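Genome polyprotein (PDB 6KU8) is the 3C cysteine protease of rhinovirus C, which probably cuts the viral polyprotein at specific sites and is bound here to the inhibitor rupintrivir. Local coordinates at residues A[41-46]-A[72-77]; A[161-166]-A[173-178]; A[61-66]-A[77-82]; A[27-32]-A[105-110]. All coordinates share one frame; numbering follows the deposited sequence.

Contact 1 (A[41-46]-A[72-77]); sequences PTHAEC and DTEITL. With AG7 (4-{2-(4-fluoro-benzyl)-6-methyl-5-[(5-methyl-isoxazole-3-carbonyl)-amino]-4-oxo-heptanoylamino}-5-(2-oxo-pyrrolidin-3-yl)-pentanoic acid ethyl ester), chain B.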
# COMPACT_ATOMS: atom_id res chain seq x y z
N PRO A 41 -0.86 5.39 -0.82
CA PRO A 41 -0.41 6.09 0.38
C PRO A 41 -1.02 7.49 0.44
O PRO A 41 -1.11 8.19 -0.57
CB PRO A 41 1.12 6.12 0.22
CG PRO A 41 1.41 4.96 -0.77
CD PRO A 41 0.26 5.05 -1.72
N THR A 42 -1.46 7.87 1.64
CA THR A 42 -2.08 9.19 1.81
C THR A 42 -1.13 10.31 1.40
O THR A 42 -1.56 11.31 0.81
CB THR A 42 -2.53 9.38 3.26
OG1 THR A 42 -3.53 8.41 3.56
CG2 THR A 42 -3.12 10.79 3.46
N HIS A 43 0.17 10.16 1.68
CA HIS A 43 1.11 11.23 1.36
C HIS A 43 1.43 11.33 -0.13
O HIS A 43 2.22 12.20 -0.52
CB HIS A 43 2.41 11.07 2.16
CG HIS A 43 3.25 9.90 1.75
ND1 HIS A 43 3.26 8.70 2.43
CD2 HIS A 43 4.13 9.75 0.72
CE1 HIS A 43 4.10 7.86 1.85
NE2 HIS A 43 4.64 8.47 0.81
N ALA A 44 0.87 10.46 -0.97
CA ALA A 44 0.94 10.70 -2.41
C ALA A 44 0.08 11.89 -2.81
O ALA A 44 0.28 12.45 -3.89
CB ALA A 44 0.51 9.45 -3.19
N GLU A 45 -0.87 12.29 -1.96
CA GLU A 45 -1.69 13.48 -2.16
C GLU A 45 -2.44 13.45 -3.49
O GLU A 45 -2.40 14.41 -4.28
CB GLU A 45 -0.85 14.75 -2.04
CG GLU A 45 -0.35 14.99 -0.62
CD GLU A 45 0.58 16.19 -0.52
OE1 GLU A 45 0.55 17.05 -1.43
OE2 GLU A 45 1.35 16.26 0.47
N CYS A 46 -3.15 12.35 -3.74
CA CYS A 46 -3.89 12.22 -4.99
C CYS A 46 -4.97 13.29 -5.08
O CYS A 46 -5.59 13.66 -4.08
CB CYS A 46 -4.50 10.83 -5.10
SG CYS A 46 -3.26 9.50 -5.15
N ASP A 72 -3.97 9.55 11.16
CA ASP A 72 -3.75 8.97 9.84
C ASP A 72 -3.26 7.53 9.92
O ASP A 72 -2.36 7.22 10.70
CB ASP A 72 -2.73 9.80 9.08
CG ASP A 72 -3.32 11.04 8.48
OD1 ASP A 72 -4.43 10.94 7.92
OD2 ASP A 72 -2.67 12.11 8.56
N THR A 73 -3.85 6.66 9.11
CA THR A 73 -3.25 5.35 8.87
C THR A 73 -2.22 5.39 7.74
O THR A 73 -1.50 4.40 7.56
CB THR A 73 -4.32 4.32 8.50
OG1 THR A 73 -4.89 4.66 7.22
CG2 THR A 73 -5.42 4.26 9.55
N GLU A 74 -2.15 6.48 6.98
CA GLU A 74 -1.35 6.63 5.76
C GLU A 74 -1.98 5.88 4.59
O GLU A 74 -1.39 5.83 3.50
CB GLU A 74 0.10 6.14 5.93
CG GLU A 74 1.19 7.18 5.76
CD GLU A 74 0.85 8.32 4.80
OE1 GLU A 74 0.24 9.30 5.24
OE2 GLU A 74 1.23 8.26 3.61
N ILE A 75 -3.15 5.27 4.78
CA ILE A 75 -3.88 4.61 3.71
C ILE A 75 -5.02 5.49 3.24
O ILE A 75 -5.86 5.94 4.04
CB ILE A 75 -4.42 3.24 4.16
CG1 ILE A 75 -3.26 2.26 4.34
CG2 ILE A 75 -5.43 2.73 3.15
CD1 ILE A 75 -3.64 1.07 5.13
N THR A 76 -5.07 5.72 1.93
CA THR A 76 -6.19 6.37 1.28
C THR A 76 -6.82 5.39 0.30
O THR A 76 -6.10 4.72 -0.45
CB THR A 76 -5.72 7.64 0.56
OG1 THR A 76 -5.37 8.62 1.53
CG2 THR A 76 -6.81 8.17 -0.35
N LEU A 77 -8.16 5.29 0.34
CA LEU A 77 -8.91 4.50 -0.63
C LEU A 77 -9.32 5.40 -1.78
O LEU A 77 -9.83 6.51 -1.56
CB LEU A 77 -10.17 3.88 -0.00
CG LEU A 77 -10.11 3.03 1.27
CD1 LEU A 77 -11.43 2.32 1.50
CD2 LEU A 77 -8.98 2.02 1.20
C01 AG7 B . 9.43 9.25 5.29
C02 AG7 B . 8.48 10.06 4.43
O03 AG7 B . 9.71 8.09 5.13
C04 AG7 B . 7.53 9.23 3.57
C05 AG7 B . 6.46 10.23 3.17
C06 AG7 B . 5.45 10.44 4.31
C07 AG7 B . 4.85 9.34 4.91
C08 AG7 B . 3.94 9.52 5.94
C09 AG7 B . 3.62 10.80 6.38
C10 AG7 B . 4.22 11.90 5.78
C11 AG7 B . 5.13 11.72 4.75
N12 AG7 B . 8.25 7.35 1.89
C13 AG7 B . 9.18 6.96 0.82
C14 AG7 B . 9.83 5.69 1.33
C15 AG7 B . 10.86 6.03 2.48
C16 AG7 B . 11.78 4.74 2.73
N17 AG7 B . 13.03 5.14 2.95
O18 AG7 B . 11.40 3.62 2.73
C19 AG7 B . 8.67 6.79 -0.62
C20 AG7 B . 7.50 7.75 -0.90
C21 AG7 B . 8.25 8.84 -1.62
O22 AG7 B . 7.93 10.18 -1.43
O23 AG7 B . 9.15 8.52 -2.31
C47 AG7 B . 8.38 8.70 2.42
O48 AG7 B . 9.20 9.41 1.94
C50 AG7 B . 8.78 11.02 -2.14
C53 AG7 B . 8.16 12.42 -2.18
C57 AG7 B . 10.00 10.12 6.40
N58 AG7 B . 10.71 9.31 7.31
C59 AG7 B . 10.68 9.68 8.69
O60 AG7 B . 10.09 10.60 9.17
C78 AG7 B . 11.00 11.13 5.84
C81 AG7 B . 11.45 12.17 6.87
F1 AG7 B . 2.72 10.97 7.40
C82 AG7 B . 12.21 10.38 5.27
C83 AG7 B . 13.08 6.66 2.85
C84 AG7 B . 11.70 7.03 2.14
C1 AG7 B . 11.53 8.73 9.44
O HOH W 1 -4.27 8.37 6.30
O HOH W 2 -4.97 11.04 0.29

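Contact 2 (A[161-166]-A[173-178]); sequences VAIHVG and YGAALL. With AG7 (4-{2-(4-fluoro-benzyl)-6-methyl-5-[(5-methyl-isoxazole-3-carbonyl)-amino]-4-oxo-heptanoylamino}-5-(2-oxo-pyrrolidin-3-yl)-pentanoic acid ethyl ester), chain B.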
# COMPACT_ATOMS: atom_id res chain seq x y z
N VAL A 161 -0.64 -7.82 3.55
CA VAL A 161 -0.60 -7.42 4.94
C VAL A 161 -0.34 -5.93 5.15
O VAL A 161 -0.73 -5.40 6.21
CB VAL A 161 0.47 -8.29 5.65
CG1 VAL A 161 1.61 -7.51 6.26
CG2 VAL A 161 -0.18 -9.32 6.58
N ALA A 162 0.23 -5.23 4.18
CA ALA A 162 0.48 -3.79 4.34
C ALA A 162 0.86 -3.20 3.00
O ALA A 162 1.17 -3.93 2.05
CB ALA A 162 1.59 -3.51 5.38
N ILE A 163 0.81 -1.87 2.91
CA ILE A 163 1.49 -1.13 1.85
C ILE A 163 2.61 -0.32 2.49
O ILE A 163 2.46 0.21 3.60
CB ILE A 163 0.53 -0.23 1.04
CG1 ILE A 163 -0.07 0.86 1.94
CG2 ILE A 163 -0.53 -1.11 0.32
CD1 ILE A 163 -0.84 1.95 1.18
N HIS A 164 3.74 -0.25 1.80
CA HIS A 164 4.91 0.43 2.33
C HIS A 164 4.68 1.93 2.34
O HIS A 164 4.25 2.51 1.34
CB HIS A 164 6.13 0.11 1.48
CG HIS A 164 7.38 0.70 2.04
ND1 HIS A 164 7.95 0.23 3.20
CD2 HIS A 164 8.10 1.78 1.67
CE1 HIS A 164 9.00 0.97 3.49
NE2 HIS A 164 9.11 1.92 2.58
N VAL A 165 4.98 2.59 3.47
CA VAL A 165 4.68 4.02 3.54
C VAL A 165 5.83 4.87 4.09
O VAL A 165 5.80 6.10 3.96
CB VAL A 165 3.40 4.29 4.35
CG1 VAL A 165 2.17 3.72 3.65
CG2 VAL A 165 3.54 3.76 5.79
N GLY A 166 6.86 4.26 4.68
CA GLY A 166 7.98 5.07 5.13
C GLY A 166 9.17 4.25 5.57
O GLY A 166 9.15 3.02 5.57
N TYR A 173 8.39 1.00 7.41
CA TYR A 173 7.09 1.03 8.07
C TYR A 173 6.03 0.79 7.01
O TYR A 173 6.04 1.43 5.95
CB TYR A 173 6.83 2.38 8.77
CG TYR A 173 7.96 2.85 9.65
CD1 TYR A 173 8.07 2.42 10.96
CD2 TYR A 173 8.93 3.72 9.17
CE1 TYR A 173 9.12 2.85 11.78
CE2 TYR A 173 9.99 4.14 9.96
CZ TYR A 173 10.07 3.71 11.26
OH TYR A 173 11.11 4.14 12.05
N GLY A 174 5.13 -0.14 7.28
CA GLY A 174 4.00 -0.41 6.41
C GLY A 174 2.70 -0.08 7.13
O GLY A 174 2.56 -0.34 8.32
N ALA A 175 1.75 0.50 6.39
CA ALA A 175 0.42 0.72 6.93
C ALA A 175 -0.35 -0.60 6.90
O ALA A 175 -0.52 -1.20 5.83
CB ALA A 175 -0.32 1.79 6.11
N ALA A 176 -0.81 -1.06 8.06
CA ALA A 176 -1.51 -2.34 8.11
C ALA A 176 -2.75 -2.30 7.22
O ALA A 176 -3.54 -1.35 7.25
CB ALA A 176 -1.90 -2.70 9.54
N LEU A 177 -2.90 -3.33 6.39
CA LEU A 177 -4.14 -3.55 5.65
C LEU A 177 -5.04 -4.42 6.52
O LEU A 177 -4.64 -5.52 6.93
CB LEU A 177 -3.88 -4.22 4.30
CG LEU A 177 -3.14 -3.37 3.26
CD1 LEU A 177 -2.65 -4.26 2.13
CD2 LEU A 177 -4.05 -2.26 2.73
N LEU A 178 -6.23 -3.92 6.86
CA LEU A 178 -7.17 -4.66 7.69
C LEU A 178 -8.48 -4.84 6.93
O LEU A 178 -8.98 -3.91 6.28
CB LEU A 178 -7.40 -3.96 9.03
CG LEU A 178 -6.13 -3.70 9.83
CD1 LEU A 178 -6.39 -2.72 10.98
CD2 LEU A 178 -5.53 -5.01 10.35
C01 AG7 B . 9.43 9.25 5.29
C02 AG7 B . 8.48 10.06 4.43
O03 AG7 B . 9.71 8.09 5.13
C04 AG7 B . 7.53 9.23 3.57
C05 AG7 B . 6.46 10.23 3.17
C06 AG7 B . 5.45 10.44 4.31
C07 AG7 B . 4.85 9.34 4.91
C08 AG7 B . 3.94 9.52 5.94
C09 AG7 B . 3.62 10.80 6.38
C10 AG7 B . 4.22 11.90 5.78
C11 AG7 B . 5.13 11.72 4.75
N12 AG7 B . 8.25 7.35 1.89
C13 AG7 B . 9.18 6.96 0.82
C14 AG7 B . 9.83 5.69 1.33
C15 AG7 B . 10.86 6.03 2.48
C16 AG7 B . 11.78 4.74 2.73
N17 AG7 B . 13.03 5.14 2.95
O18 AG7 B . 11.40 3.62 2.73
C19 AG7 B . 8.67 6.79 -0.62
C20 AG7 B . 7.50 7.75 -0.90
C21 AG7 B . 8.25 8.84 -1.62
O22 AG7 B . 7.93 10.18 -1.43
O23 AG7 B . 9.15 8.52 -2.31
C47 AG7 B . 8.38 8.70 2.42
O48 AG7 B . 9.20 9.41 1.94
C50 AG7 B . 8.78 11.02 -2.14
C53 AG7 B . 8.16 12.42 -2.18
C57 AG7 B . 10.00 10.12 6.40
N58 AG7 B . 10.71 9.31 7.31
C59 AG7 B . 10.68 9.68 8.69
O60 AG7 B . 10.09 10.60 9.17
C78 AG7 B . 11.00 11.13 5.84
C81 AG7 B . 11.45 12.17 6.87
F1 AG7 B . 2.72 10.97 7.40
C82 AG7 B . 12.21 10.38 5.27
C83 AG7 B . 13.08 6.66 2.85
C84 AG7 B . 11.70 7.03 2.14
C1 AG7 B . 11.53 8.73 9.44
O HOH W 3 -2.25 -6.32 8.22

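Contact 3 (A[61-66]-A[77-82]); sequences KQCILT and LLWLDQ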
# COMPACT_ATOMS: atom_id res chain seq x y z
N LYS A 61 -14.56 8.98 -5.58
CA LYS A 61 -14.56 9.24 -4.15
C LYS A 61 -13.21 8.85 -3.59
O LYS A 61 -12.59 7.88 -4.04
CB LYS A 61 -15.68 8.47 -3.43
CG LYS A 61 -15.67 8.59 -1.91
CD LYS A 61 -16.86 7.86 -1.28
CE LYS A 61 -17.03 8.22 0.20
NZ LYS A 61 -18.39 7.86 0.72
N GLN A 62 -12.74 9.63 -2.61
CA GLN A 62 -11.47 9.41 -1.92
C GLN A 62 -11.76 9.32 -0.43
O GLN A 62 -12.50 10.16 0.11
CB GLN A 62 -10.49 10.55 -2.25
CG GLN A 62 -9.19 10.57 -1.46
CD GLN A 62 -8.17 11.57 -2.01
OE1 GLN A 62 -8.36 12.15 -3.08
NE2 GLN A 62 -7.09 11.79 -1.26
N CYS A 63 -11.24 8.29 0.24
CA CYS A 63 -11.41 8.13 1.69
C CYS A 63 -10.04 8.04 2.35
O CYS A 63 -9.32 7.06 2.16
CB CYS A 63 -12.24 6.89 2.04
SG CYS A 63 -13.78 6.73 1.14
N ILE A 64 -9.70 9.05 3.14
CA ILE A 64 -8.44 9.06 3.88
C ILE A 64 -8.70 8.36 5.21
O ILE A 64 -9.44 8.87 6.05
CB ILE A 64 -7.93 10.49 4.06
CG1 ILE A 64 -7.68 11.14 2.69
CG2 ILE A 64 -6.67 10.53 4.91
CD1 ILE A 64 -7.43 12.63 2.72
N LEU A 65 -8.12 7.18 5.38
CA LEU A 65 -8.46 6.35 6.52
C LEU A 65 -7.73 6.79 7.78
O LEU A 65 -6.53 7.09 7.76
CB LEU A 65 -8.15 4.88 6.23
CG LEU A 65 -8.99 4.25 5.12
CD1 LEU A 65 -8.59 2.79 4.89
CD2 LEU A 65 -10.49 4.38 5.44
N THR A 66 -8.46 6.74 8.88
CA THR A 66 -8.03 7.24 10.17
C THR A 66 -8.42 6.19 11.21
O THR A 66 -9.30 5.37 10.96
CB THR A 66 -8.69 8.61 10.40
OG1 THR A 66 -7.69 9.60 10.65
CG2 THR A 66 -9.70 8.57 11.53
N LEU A 77 -8.16 5.29 0.34
CA LEU A 77 -8.91 4.50 -0.63
C LEU A 77 -9.32 5.40 -1.78
O LEU A 77 -9.83 6.51 -1.56
CB LEU A 77 -10.17 3.88 -0.00
CG LEU A 77 -10.11 3.03 1.27
CD1 LEU A 77 -11.43 2.32 1.50
CD2 LEU A 77 -8.98 2.02 1.20
N LEU A 78 -9.11 4.94 -3.01
CA LEU A 78 -9.62 5.63 -4.19
C LEU A 78 -10.69 4.76 -4.83
O LEU A 78 -10.48 3.57 -5.06
CB LEU A 78 -8.52 5.91 -5.22
CG LEU A 78 -7.26 6.62 -4.76
CD1 LEU A 78 -6.29 6.71 -5.94
CD2 LEU A 78 -7.60 7.99 -4.18
N TRP A 79 -11.85 5.35 -5.09
CA TRP A 79 -12.88 4.70 -5.90
C TRP A 79 -12.80 5.35 -7.27
O TRP A 79 -13.06 6.55 -7.42
CB TRP A 79 -14.27 4.85 -5.28
CG TRP A 79 -14.39 4.28 -3.88
CD1 TRP A 79 -14.03 4.89 -2.71
CD2 TRP A 79 -14.94 3.00 -3.51
NE1 TRP A 79 -14.30 4.07 -1.65
CE2 TRP A 79 -14.86 2.90 -2.11
CE3 TRP A 79 -15.48 1.94 -4.24
CZ2 TRP A 79 -15.32 1.79 -1.41
CZ3 TRP A 79 -15.93 0.82 -3.54
CH2 TRP A 79 -15.84 0.75 -2.14
N LEU A 80 -12.43 4.56 -8.27
CA LEU A 80 -12.01 5.04 -9.57
C LEU A 80 -13.12 4.91 -10.61
O LEU A 80 -13.90 3.96 -10.59
CB LEU A 80 -10.78 4.26 -10.04
CG LEU A 80 -9.62 4.33 -9.05
CD1 LEU A 80 -8.53 3.32 -9.41
CD2 LEU A 80 -9.06 5.73 -9.05
N ASP A 81 -13.15 5.87 -11.54
CA ASP A 81 -14.14 5.87 -12.61
C ASP A 81 -13.60 5.06 -13.78
O ASP A 81 -13.09 5.59 -14.77
CB ASP A 81 -14.49 7.29 -13.02
CG ASP A 81 -15.68 7.35 -13.96
OD1 ASP A 81 -16.46 6.37 -14.01
OD2 ASP A 81 -15.84 8.37 -14.64
N GLN A 82 -13.71 3.74 -13.66
CA GLN A 82 -13.18 2.79 -14.63
C GLN A 82 -14.17 1.65 -14.78
O GLN A 82 -14.97 1.38 -13.88
CB GLN A 82 -11.81 2.22 -14.20
CG GLN A 82 -11.93 1.21 -13.06
CD GLN A 82 -10.61 0.80 -12.43
OE1 GLN A 82 -9.59 1.49 -12.57
NE2 GLN A 82 -10.63 -0.33 -11.70

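Contact 4 (A[27-32]-A[105-110]); sequences EFNMLG and LATNVT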
# COMPACT_ATOMS: atom_id res chain seq x y z
N GLU A 27 6.25 8.87 -8.25
CA GLU A 27 5.64 7.62 -8.65
C GLU A 27 5.41 6.72 -7.44
O GLU A 27 6.31 6.55 -6.61
CB GLU A 27 6.51 6.87 -9.67
CG GLU A 27 6.42 7.38 -11.09
CD GLU A 27 7.14 6.47 -12.06
OE1 GLU A 27 7.98 5.64 -11.63
OE2 GLU A 27 6.85 6.57 -13.27
N PHE A 28 4.22 6.16 -7.35
CA PHE A 28 3.84 5.25 -6.27
C PHE A 28 3.26 3.99 -6.88
O PHE A 28 2.81 4.00 -8.03
CB PHE A 28 2.80 5.87 -5.32
CG PHE A 28 3.26 7.13 -4.65
CD1 PHE A 28 3.24 8.34 -5.33
CD2 PHE A 28 3.71 7.10 -3.34
CE1 PHE A 28 3.68 9.50 -4.72
CE2 PHE A 28 4.13 8.26 -2.71
CZ PHE A 28 4.13 9.45 -3.39
N ASN A 29 3.27 2.92 -6.10
CA ASN A 29 2.52 1.72 -6.44
C ASN A 29 1.10 1.86 -5.92
O ASN A 29 0.89 2.24 -4.76
CB ASN A 29 3.16 0.45 -5.87
CG ASN A 29 2.39 -0.79 -6.26
OD1 ASN A 29 2.23 -1.08 -7.44
ND2 ASN A 29 1.92 -1.53 -5.27
N MET A 30 0.12 1.54 -6.77
CA MET A 30 -1.28 1.52 -6.41
C MET A 30 -1.77 0.07 -6.40
O MET A 30 -1.54 -0.67 -7.37
CB MET A 30 -2.11 2.35 -7.40
CG MET A 30 -3.61 2.45 -7.03
SD MET A 30 -4.64 3.06 -8.41
CE MET A 30 -4.93 1.52 -9.30
N LEU A 31 -2.42 -0.33 -5.32
CA LEU A 31 -2.88 -1.70 -5.14
C LEU A 31 -4.40 -1.74 -5.25
O LEU A 31 -5.11 -1.25 -4.36
CB LEU A 31 -2.42 -2.26 -3.79
CG LEU A 31 -3.11 -3.56 -3.37
CD1 LEU A 31 -2.72 -4.69 -4.31
CD2 LEU A 31 -2.75 -3.90 -1.92
N GLY A 32 -4.91 -2.35 -6.31
CA GLY A 32 -6.34 -2.59 -6.39
C GLY A 32 -6.76 -3.65 -5.40
O GLY A 32 -6.06 -4.64 -5.17
N LEU A 105 8.53 -7.39 0.09
CA LEU A 105 8.09 -6.11 -0.44
C LEU A 105 8.14 -6.20 -1.96
O LEU A 105 9.17 -6.60 -2.52
CB LEU A 105 8.95 -4.95 0.06
CG LEU A 105 8.73 -3.56 -0.58
CD1 LEU A 105 7.30 -3.18 -0.49
CD2 LEU A 105 9.58 -2.49 0.11
N ALA A 106 7.03 -5.87 -2.62
CA ALA A 106 6.96 -5.94 -4.08
C ALA A 106 6.34 -4.66 -4.61
O ALA A 106 5.35 -4.17 -4.06
CB ALA A 106 6.16 -7.16 -4.56
N THR A 107 6.94 -4.11 -5.65
CA THR A 107 6.40 -2.94 -6.30
C THR A 107 6.81 -2.98 -7.76
O THR A 107 7.59 -3.84 -8.19
CB THR A 107 6.89 -1.66 -5.62
OG1 THR A 107 6.11 -0.54 -6.07
CG2 THR A 107 8.37 -1.44 -5.91
N ASN A 108 6.26 -2.04 -8.54
CA ASN A 108 6.65 -1.91 -9.94
C ASN A 108 6.62 -0.45 -10.32
O ASN A 108 5.55 0.12 -10.52
CB ASN A 108 5.76 -2.70 -10.88
CG ASN A 108 6.28 -2.66 -12.29
OD1 ASN A 108 7.49 -2.74 -12.50
ND2 ASN A 108 5.39 -2.48 -13.26
N VAL A 109 7.80 0.13 -10.48
CA VAL A 109 7.95 1.56 -10.56
C VAL A 109 9.24 1.80 -11.32
O VAL A 109 10.04 0.88 -11.51
CB VAL A 109 7.91 2.10 -9.10
CG1 VAL A 109 9.21 2.67 -8.59
CG2 VAL A 109 6.66 2.95 -8.85
N THR A 110 9.41 3.01 -11.87
CA THR A 110 10.52 3.23 -12.80
C THR A 110 11.87 2.93 -12.14
O THR A 110 12.75 2.32 -12.75
CB THR A 110 10.52 4.66 -13.35
OG1 THR A 110 9.26 4.95 -13.96
CG2 THR A 110 11.64 4.82 -14.40
O HOH W 4 2.93 -0.63 -10.04

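Contact 1 (A[41-46]-A[72-77])
Glu74, which with Thr42 buries the most surface here, grips the 3-10 turn 42-44 with backbone and side chain. Its carbonyl accepts from Thr42 N (N to O 2.8 Å), with the donor above the carbonyl plane. A bend at chi2 (-29°) turns CD toward the 42-44 turn, where OE2 takes the backbone N of His43 on its syn lone pair at 2.9 Å. The same oxygen meets His43 ND1 at the ring edge, ring and carboxylate planes 22° apart; the modelled bond is very short, its length doubtful. Glutamate's carboxylate, on a chain long enough to bend to the turn, offers one oxygen to both backbone N-H and imidazole. The hydroxyls of Thr42 and Thr76 lie 2.7 Å apart, OG1 to OG1, close enough for a hydrogen bond, though Thr76 also has a water within reach. Thr42 OG1 donates to another water, which accepts from Glu74 N and donates to Asp72 OD1. Inhibitor atom C05 covers the centre of one His43 face, with Pro41 CB toward the rim of the other. With Cys150 touching His43, this is consistent with the Cys-His-Glu triad of picornain 3C. Strand 37-41, leading into the turn, and strand 55-66 flank strand 75-80.

Contact 2 (A[161-166]-A[173-178])
Val161 to Gly166 and Tyr173 to Leu177 pair as an antiparallel hairpin, with Ile163 and Ala175 exchanging backbone bonds and the two strand axes 135° apart. Nearer the turn the register slips by one residue: Tyr173 O accepts both Val165 N at 2.9 Å and Gly166 N at 3.2 Å, which makes a classic beta bulge. Tyr173 N returns a bond to Gly166 O. At the other end Leu177 N reaches Val161 O, and a water joins Val161 O to Leu177 O.

The residues at and just before the bulge line the inhibitor pocket. His164 has CG anti to its backbone N (chi1 -176°), and its ring meets the inhibitor edge-on: NE2 donates to the lactam oxygen O18 at 2.9 Å in a nearly straight bond. That lactam mimics a P1 glutamine, and the bond of ND1 with Tyr141 OH is consistent with NE2 carrying the proton offered to it. Val165 O takes a weak bond from inhibitor N12, and Gly166, having no side chain, brings its CA to 3.5 Å from inhibitor O03. The Tyr173 ring lies edge-on, CD2 3.6 Å from Gly166 C, a close approach that glycine's lack of a side chain suits. Small and branched apolar groups meet around Ile163 and Ala175: Ala175 CB lies 4.0 Å from Val165 CG1, while Leu177 CD1 meets Ile163 CG2 at 4.2 Å. Gly174 lets the strands approach closely, with Ala162 CB beside its carbonyl carbon. Strand 153-156 borders strand 159-167, strand 138-141 borders strand 172-176, and Ile75 of strand 75-80 packs on Ile163, Ala175 and Leu177.

Contact 3 (A[61-66]-A[77-82])
Cys63 and Leu77 form a hydrogen-bonded antiparallel pair, within the six-stranded barrel that makes up one half of this chymotrypsin-like fold. The backbone ladder comes first. Cys63 N donates to Leu77 O and Leu77 N to Cys63 O, the latter 2.8 Å from N to O. Two residues along, Trp79 N meets Lys61 O at 2.8 Å, close to the line of the carbonyl bond, whereas the return bond from Lys61 N to Trp79 O is long and weak. Between these pairs Gln62 and Leu78 face each other without backbone bonds, and the CA-H of Gln62 points at Leu77 O.

Apolar contacts follow the alternation of the strands. The end of Leu65 reaches Leu77, the two side chains crossing, with CD1 of Leu65 3.8 Å from CD2 of Leu77; the branched end of Leu65 covers the buried Leu77, which Phe182 also touches. On the face of Gln62 and Leu78 the methylene CG of Gln62 lies beside Leu78 CD2 (4.1 Å), both side chains pointing the same way. Lys61 is fully extended, its aliphatic CB and CG passing Trp79 CD1 while its amine leads away from the strand pair, as befits a charged residue at an exposed strand position.

The indole also takes part in a sulfur-aromatic contact: Cys63 SG approaches the Trp79 edge rather than its face, 80° off the normal of the five-membered ring and 3.9 Å from NE1.

Contact 4 (A[27-32]-A[105-110])
Thr107 meets Asn29 first, as the chain leaves strand 100-107: its OG1 lies 3.1 Å from Asn29 CB, and the two side chains slide past each other in opposite directions. With CG anti to its backbone N (chi1 -179°), Asn29 sends its amide past that hydroxyl, and ND2 donates to Gly151 O. Asparagine can serve a donor and an acceptor role at once, for OD1 takes a hydrogen from a water at 2.7 Å. The same water reaches Asn108 O, also as donor, at 2.8 Å, bridging the side chain of Asn29 and the backbone of Asn108. The Asn108 side chain leads away, its OD1 accepting from Met114 N.

Val109 then turns in. Its CG2 packs 4.0 Å from Glu27 CB and 4.1 Å from the backbone carbonyl carbon of Phe28. At Thr110 the contact becomes polar. The extended side chain of Glu27 brings OE1 to two donors of this one residue: Thr110 N at 3.0 Å, met nearly in line with the CD-OE1 bond, and Thr110 OG1 at 2.7 Å from the syn side. The hydroxyl of threonine adds a second donor beside its own backbone N-H, so one carboxylate oxygen holds the loop that follows strand 100-107.

Strand 26-34 belongs to one barrel and strand 100-107 to the sheet of the other, an interdomain junction characteristic of the two-barrel, chymotrypsin-like 3C proteases.

Contacts 1 and 3 extend one another in the first barrel, sharing Leu77, with centres 10 Å apart; Ile75 O and Leu65 N, 2.9 Å apart, probably continue the ladder between them. Contact 2 belongs to the other sheet yet abuts contact 1, Ile75 CG1 lying 3.5 Å from Ala175 CB; both touch the inhibitor, contact 1 at its fluorobenzyl group through His43 and Glu74, contact 2 at its lactam and backbone-like amide through His164 and Val165. Contact 4 spans both halves: Phe28 CE2 comes within 3.6 Å of His43 NE2, and Leu105 CD1 packs 4.0 Å from His164 CB. Contact 3 is remote from the pocket, with its Leu65 side chain about 13 Å from the inhibitor.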